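Local coordinates for StiE protein (Stigmatella aurantiaca, PDB 6ECX) that carries, in this excised domain of a polyketide synthase, an S-adenosylmethionine-dependent O-methyltransferase that transfers a methyl group to an oxygen of the polyketide intermediate, at residues 73-76 against 77-81; 146-150 against 151-155. All coordinates share one frame; numbering follows the deposited sequence.

Interaction 1: 73-76 against 77-81. With SAM (S-adenosylmethionine), chain B.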
loop_
_atom_site.group_PDB
_atom_site.type_symbol
_atom_site.label_atom_id
_atom_site.label_comp_id
_atom_site.label_asym_id
_atom_site.label_seq_id
_atom_site.Cartn_x
_atom_site.Cartn_y
_atom_site.Cartn_z
ATOM N N GLN A 73 5.069 -4.321 -10.244
ATOM C CA GLN A 73 3.945 -3.806 -9.480
ATOM C C GLN A 73 2.847 -4.852 -9.362
ATOM O O GLN A 73 2.218 -4.976 -8.304
ATOM C CB GLN A 73 3.402 -2.529 -10.123
ATOM C CG GLN A 73 4.324 -1.311 -9.962
ATOM C CD GLN A 73 3.887 -0.132 -10.816
ATOM O OE1 GLN A 73 3.554 -0.295 -11.988
ATOM N NE2 GLN A 73 3.874 1.060 -10.227
ATOM N N ARG A 74 2.596 -5.597 -10.445
ATOM C CA ARG A 74 1.674 -6.722 -10.372
ATOM C C ARG A 74 2.174 -7.780 -9.390
ATOM O O ARG A 74 1.378 -8.397 -8.667
ATOM C CB ARG A 74 1.466 -7.321 -11.762
ATOM C CG ARG A 74 0.600 -6.455 -12.657
ATOM C CD ARG A 74 0.170 -7.195 -13.913
ATOM N NE ARG A 74 1.245 -7.282 -14.895
ATOM C CZ ARG A 74 1.547 -6.311 -15.754
ATOM N NH1 ARG A 74 0.857 -5.177 -15.748
ATOM N NH2 ARG A 74 2.539 -6.471 -16.612
ATOM N N GLU A 75 3.489 -7.986 -9.335
ATOM C CA GLU A 75 4.050 -8.957 -8.401
ATOM C C GLU A 75 3.851 -8.524 -6.948
ATOM O O GLU A 75 3.561 -9.355 -6.077
ATOM C CB GLU A 75 5.532 -9.161 -8.710
ATOM C CG GLU A 75 6.294 -9.985 -7.678
ATOM C CD GLU A 75 5.884 -11.451 -7.636
ATOM O OE1 GLU A 75 5.045 -11.878 -8.462
ATOM O OE2 GLU A 75 6.418 -12.176 -6.765
ATOM N N LEU A 76 4.015 -7.229 -6.659
ATOM C CA LEU A 76 3.691 -6.732 -5.325
ATOM C C LEU A 76 2.245 -7.062 -4.966
ATOM O O LEU A 76 1.955 -7.556 -3.867
ATOM C CB LEU A 76 3.932 -5.223 -5.259
ATOM C CG LEU A 76 3.595 -4.559 -3.926
ATOM C CD1 LEU A 76 4.764 -4.693 -2.965
ATOM C CD2 LEU A 76 3.282 -3.102 -4.166
ATOM N N ARG A 77 1.329 -6.832 -5.914
ATOM C CA ARG A 77 -0.081 -7.139 -5.700
ATOM C C ARG A 77 -0.318 -8.639 -5.503
ATOM O O ARG A 77 -1.147 -9.037 -4.674
ATOM C CB ARG A 77 -0.903 -6.648 -6.888
ATOM C CG ARG A 77 -1.661 -5.359 -6.650
ATOM C CD ARG A 77 -0.748 -4.176 -6.750
ATOM N NE ARG A 77 -1.425 -2.924 -6.416
ATOM C CZ ARG A 77 -0.811 -1.748 -6.395
ATOM N NH1 ARG A 77 0.481 -1.684 -6.689
ATOM N NH2 ARG A 77 -1.478 -0.648 -6.078
ATOM N N ARG A 78 0.355 -9.481 -6.298
ATOM C CA ARG A 78 0.196 -10.927 -6.166
ATOM C C ARG A 78 0.498 -11.366 -4.739
ATOM O O ARG A 78 -0.271 -12.120 -4.137
ATOM C CB ARG A 78 1.094 -11.665 -7.168
ATOM C CG ARG A 78 0.823 -13.178 -7.265
ATOM C CD ARG A 78 1.789 -13.866 -8.237
ATOM N NE ARG A 78 3.158 -13.849 -7.723
ATOM C CZ ARG A 78 3.706 -14.839 -7.024
ATOM N NH1 ARG A 78 3.004 -15.935 -6.765
ATOM N NH2 ARG A 78 4.950 -14.729 -6.578
ATOM N N VAL A 79 1.570 -10.831 -4.152
ATOM C CA VAL A 79 1.932 -11.206 -2.786
ATOM C C VAL A 79 0.953 -10.609 -1.774
ATOM O O VAL A 79 0.549 -11.282 -0.814
ATOM C CB VAL A 79 3.380 -10.798 -2.482
ATOM C CG1 VAL A 79 3.764 -11.231 -1.068
ATOM C CG2 VAL A 79 4.328 -11.408 -3.515
ATOM N N LEU A 80 0.558 -9.342 -1.968
ATOM C CA LEU A 80 -0.435 -8.711 -1.095
ATOM C C LEU A 80 -1.723 -9.520 -0.991
ATOM O O LEU A 80 -2.340 -9.580 0.077
ATOM C CB LEU A 80 -0.763 -7.306 -1.601
ATOM C CG LEU A 80 0.177 -6.200 -1.133
ATOM C CD1 LEU A 80 0.117 -4.993 -2.081
ATOM C CD2 LEU A 80 -0.248 -5.806 0.276
ATOM N N PHE A 81 -2.175 -10.098 -2.098
ATOM C CA PHE A 81 -3.441 -10.822 -2.140
ATOM C C PHE A 81 -3.261 -12.323 -1.945
ATOM O O PHE A 81 -4.189 -13.076 -2.223
ATOM C CB PHE A 81 -4.149 -10.576 -3.476
ATOM C CG PHE A 81 -4.864 -9.258 -3.564
ATOM C CD1 PHE A 81 -6.210 -9.161 -3.236
ATOM C CD2 PHE A 81 -4.202 -8.126 -4.018
ATOM C CE1 PHE A 81 -6.877 -7.946 -3.342
ATOM C CE2 PHE A 81 -4.855 -6.915 -4.133
ATOM C CZ PHE A 81 -6.189 -6.813 -3.795
HETATM N N SAM B . -3.561 2.740 -2.907
HETATM C CA SAM B . -3.288 3.459 -4.145
HETATM C C SAM B . -2.257 2.720 -4.986
HETATM O O SAM B . -1.611 1.809 -4.475
HETATM O OXT SAM B . -2.046 2.997 -6.171
HETATM C CB SAM B . -2.808 4.867 -3.836
HETATM C CG SAM B . -1.667 4.942 -2.830
HETATM S SD SAM B . -1.054 6.644 -2.708
HETATM C CE SAM B . 0.689 6.352 -2.311
HETATM C "C5'" SAM B . -1.823 7.235 -1.179
HETATM C "C4'" SAM B . -3.331 7.453 -1.322
HETATM O "O4'" SAM B . -3.973 7.626 -0.067
HETATM C "C3'" SAM B . -3.737 8.666 -2.153
HETATM O "O3'" SAM B . -4.760 8.214 -3.024
HETATM C "C2'" SAM B . -4.342 9.642 -1.152
HETATM O "O2'" SAM B . -5.365 10.462 -1.681
HETATM C "C1'" SAM B . -4.925 8.672 -0.134
HETATM N N9 SAM B . -5.162 9.215 1.218
HETATM C C8 SAM B . -4.229 9.806 2.035
HETATM N N7 SAM B . -4.831 10.133 3.207
HETATM C C5 SAM B . -6.133 9.772 3.152
HETATM C C6 SAM B . -7.179 9.873 4.051
HETATM N N6 SAM B . -7.001 10.423 5.251
HETATM N N1 SAM B . -8.434 9.394 3.708
HETATM C C2 SAM B . -8.643 8.812 2.479
HETATM N N3 SAM B . -7.592 8.714 1.592
HETATM C C4 SAM B . -6.357 9.187 1.909
#
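The last turns of helix 64-80 set E75 against R78 on one flank and L76 against L80 on another, while R77 reaches the S-adenosylmethionine site. Four i to i+4 backbone hydrogen bonds are the evidence for regular helix across the junction, from R77 N to Q73 O through L80 N to L76 O, the last at 3.0 Å. E75 and R78 lie side by side and form a bidentate salt bridge: R78 NE donates to E75 OE1 at 2.8 Å, and R78 NH2 to the syn lone pair of E75 OE2 at 3.0 Å. Carboxylate and guanidinium planes are twisted 28° apart, NE meeting OE1 30° out of the carboxylate plane, whereas both oxygens lie near the guanidinium plane. The bend of E75 at chi2 (68°) turns its carboxylate along the helix toward R78; Y315 OH also bonds to OE2, which probably helps to hold the carboxylate. On the buried flank L76 CG meets L80 CD1 at 4.0 Å, and both leucines pack on L287 of strand 283-292. R77 bends at chi2 and then runs out extended, which carries R77 NH2 to 2.9 Å from SAM O, at the edge of the guanidinium. D102 forms a salt bridge to the same NH2, and F37 adds a cation-pi contact; these neighbours probably hold the arginine oriented. The whole is an i to i+3 Glu-Arg pair on a helix with L76, V79 and L80 buried and R74 and R78 exposed, whose R77 serves the methionine end of a methyltransferase cofactor site.

Interaction 2: 146-150 against 151-155. With SAM (S-adenosylmethionine), chain B.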
loop_
_atom_site.group_PDB
_atom_site.type_symbol
_atom_site.label_atom_id
_atom_site.label_comp_id
_atom_site.label_asym_id
_atom_site.label_seq_id
_atom_site.Cartn_x
_atom_site.Cartn_y
_atom_site.Cartn_z
ATOM N N ARG A 146 -13.511 11.538 0.460
ATOM C CA ARG A 146 -13.800 11.507 1.884
ATOM C C ARG A 146 -12.538 11.096 2.631
ATOM O O ARG A 146 -11.600 10.539 2.052
ATOM C CB ARG A 146 -14.974 10.560 2.215
ATOM C CG ARG A 146 -16.286 10.929 1.514
ATOM C CD ARG A 146 -17.477 10.908 2.441
ATOM N NE ARG A 146 -18.126 9.608 2.443
ATOM C CZ ARG A 146 -19.367 9.385 2.026
ATOM N NH1 ARG A 146 -20.118 10.381 1.589
ATOM N NH2 ARG A 146 -19.867 8.157 2.072
ATOM N N ASP A 147 -12.517 11.407 3.923
ATOM C CA ASP A 147 -11.352 11.199 4.774
ATOM C C ASP A 147 -11.587 9.957 5.622
ATOM O O ASP A 147 -12.490 9.938 6.464
ATOM C CB ASP A 147 -11.107 12.428 5.657
ATOM C CG ASP A 147 -9.843 12.310 6.512
ATOM O OD1 ASP A 147 -9.441 11.184 6.894
ATOM O OD2 ASP A 147 -9.249 13.370 6.808
ATOM N N SER A 148 -10.748 8.937 5.410
ATOM C CA SER A 148 -10.933 7.621 6.016
ATOM C C SER A 148 -10.765 7.626 7.534
ATOM O O SER A 148 -11.164 6.657 8.186
ATOM C CB SER A 148 -9.956 6.628 5.384
ATOM O OG SER A 148 -10.210 6.470 3.996
ATOM N N ALA A 149 -10.170 8.670 8.108
ATOM C CA ALA A 149 -10.156 8.848 9.553
ATOM C C ALA A 149 -11.329 9.673 10.074
ATOM O O ALA A 149 -11.606 9.632 11.277
ATOM C CB ALA A 149 -8.851 9.520 10.003
ATOM N N LYS A 150 -12.026 10.418 9.214
ATOM C CA LYS A 150 -13.095 11.302 9.671
ATOM C C LYS A 150 -14.476 10.898 9.183
ATOM O O LYS A 150 -15.467 11.284 9.807
ATOM C CB LYS A 150 -12.846 12.750 9.216
ATOM C CG LYS A 150 -11.515 13.333 9.603
ATOM C CD LYS A 150 -11.401 14.767 9.084
ATOM C CE LYS A 150 -10.143 15.443 9.594
ATOM N NZ LYS A 150 -8.924 14.666 9.242
ATOM N N ASP A 151 -14.567 10.166 8.072
ATOM C CA ASP A 151 -15.830 9.807 7.431
ATOM C C ASP A 151 -16.020 8.298 7.508
ATOM O O ASP A 151 -15.177 7.540 7.013
ATOM C CB ASP A 151 -15.845 10.238 5.967
ATOM C CG ASP A 151 -15.834 11.743 5.801
ATOM O OD1 ASP A 151 -16.673 12.424 6.433
ATOM O OD2 ASP A 151 -14.973 12.246 5.042
ATOM N N ASP A 152 -17.137 7.868 8.092
ATOM C CA ASP A 152 -17.445 6.444 8.129
ATOM C C ASP A 152 -17.447 5.859 6.724
ATOM O O ASP A 152 -17.935 6.479 5.775
ATOM C CB ASP A 152 -18.800 6.205 8.792
ATOM C CG ASP A 152 -18.703 6.163 10.301
ATOM O OD1 ASP A 152 -17.595 6.396 10.829
ATOM O OD2 ASP A 152 -19.729 5.887 10.957
ATOM N N PHE A 153 -16.865 4.669 6.592
ATOM C CA PHE A 153 -17.002 3.926 5.355
ATOM C C PHE A 153 -18.486 3.654 5.094
ATOM O O PHE A 153 -19.283 3.568 6.035
ATOM C CB PHE A 153 -16.204 2.626 5.438
ATOM C CG PHE A 153 -14.730 2.841 5.645
ATOM C CD1 PHE A 153 -14.043 3.796 4.900
ATOM C CD2 PHE A 153 -14.029 2.102 6.602
ATOM C CE1 PHE A 153 -12.672 4.001 5.092
ATOM C CE2 PHE A 153 -12.671 2.303 6.797
ATOM C CZ PHE A 153 -11.986 3.252 6.035
ATOM N N PRO A 154 -18.902 3.577 3.826
ATOM C CA PRO A 154 -20.331 3.582 3.491
ATOM C C PRO A 154 -20.924 2.190 3.306
ATOM O O PRO A 154 -21.600 1.909 2.309
ATOM C CB PRO A 154 -20.366 4.381 2.188
ATOM C CG PRO A 154 -19.080 4.024 1.517
ATOM C CD PRO A 154 -18.064 3.777 2.625
ATOM N N GLY A 155 -20.675 1.302 4.259
ATOM C CA GLY A 155 -21.183 -0.047 4.154
ATOM C C GLY A 155 -20.443 -0.986 5.087
ATOM O O GLY A 155 -19.642 -0.565 5.928
HETATM N N SAM B . -3.561 2.740 -2.907
HETATM C CA SAM B . -3.288 3.459 -4.145
HETATM C C SAM B . -2.257 2.720 -4.986
HETATM O O SAM B . -1.611 1.809 -4.475
HETATM O OXT SAM B . -2.046 2.997 -6.171
HETATM C CB SAM B . -2.808 4.867 -3.836
HETATM C CG SAM B . -1.667 4.942 -2.830
HETATM S SD SAM B . -1.054 6.644 -2.708
HETATM C CE SAM B . 0.689 6.352 -2.311
HETATM C "C5'" SAM B . -1.823 7.235 -1.179
HETATM C "C4'" SAM B . -3.331 7.453 -1.322
HETATM O "O4'" SAM B . -3.973 7.626 -0.067
HETATM C "C3'" SAM B . -3.737 8.666 -2.153
HETATM O "O3'" SAM B . -4.760 8.214 -3.024
HETATM C "C2'" SAM B . -4.342 9.642 -1.152
HETATM O "O2'" SAM B . -5.365 10.462 -1.681
HETATM C "C1'" SAM B . -4.925 8.672 -0.134
HETATM N N9 SAM B . -5.162 9.215 1.218
HETATM C C8 SAM B . -4.229 9.806 2.035
HETATM N N7 SAM B . -4.831 10.133 3.207
HETATM C C5 SAM B . -6.133 9.772 3.152
HETATM C C6 SAM B . -7.179 9.873 4.051
HETATM N N6 SAM B . -7.001 10.423 5.251
HETATM N N1 SAM B . -8.434 9.394 3.708
HETATM C C2 SAM B . -8.643 8.812 2.479
HETATM N N3 SAM B . -7.592 8.714 1.592
HETATM C C4 SAM B . -6.357 9.187 1.909
#
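The ring of F153 receives S148 at its edge, near the ring plane, with F153 CE1 3.7 Å from S148 OG, while Y118 meets the same ring with planes about 55° apart. The guanidinium of R146 likewise has P154 CB at its edge, in plane, and D151 CB obliquely; its NE binds Y118 OH. The carboxylate of D147 works through both oxygens: OD1 accepts from A149 N on the anti side, out of the carboxylate plane, which defines an Asx turn, and K150 NZ lies above the plane, forming a salt bridge to OD2 at 2.8 Å. This turn follows strand 141-145 of the Rossmann-like methyltransferase sheet and reads the adenine of S-adenosylmethionine. SAM N6 donates to D147 OD1 at 3.0 Å, and S148 N donates to SAM N1 at 2.9 Å with an N-H...N angle of 178°; the pair matches the donor and acceptor edge of adenine. With CG anti to the backbone N (chi1 -176°), D147 extends its carboxylate to the amino group, and the A149 and K150 bonds would limit its rotation. S148 OG bonds to F95 O, tying the turn to the loop just after strand 91-94. D151 closes the loop back on D147 in both directions. Its backbone N donates to D147 O, which also accepts from K150 N. The side chains of R146 and D151 cross at about a right angle without a salt bridge, since R146 NE and D151 OD2 stay 4.9 Å apart. In the return bond D147 N donates to the anti lone pair of D151 OD2 at 2.8 Å.

From the N terminus, interaction 1 comes first, at the end of helix 64-80 before strand 91-94; interaction 2 follows in the loop between strands 141-145 and 157-163. The two are in series, neither nested nor crossing, and each is local: 73-80 is helical and F81 leaves the helix, whereas 146-155 folds a loop back on itself. Their centres are 26 Å apart on opposite sides of the chain's centre, with nearest atoms about 15 Å apart; both touch S-adenosylmethionine, which bridges them. Interaction 1 serves the amino-acid end and packs on strand 283-292, interaction 2 serves the adenine and borders strand 114-119 and helix 172-181.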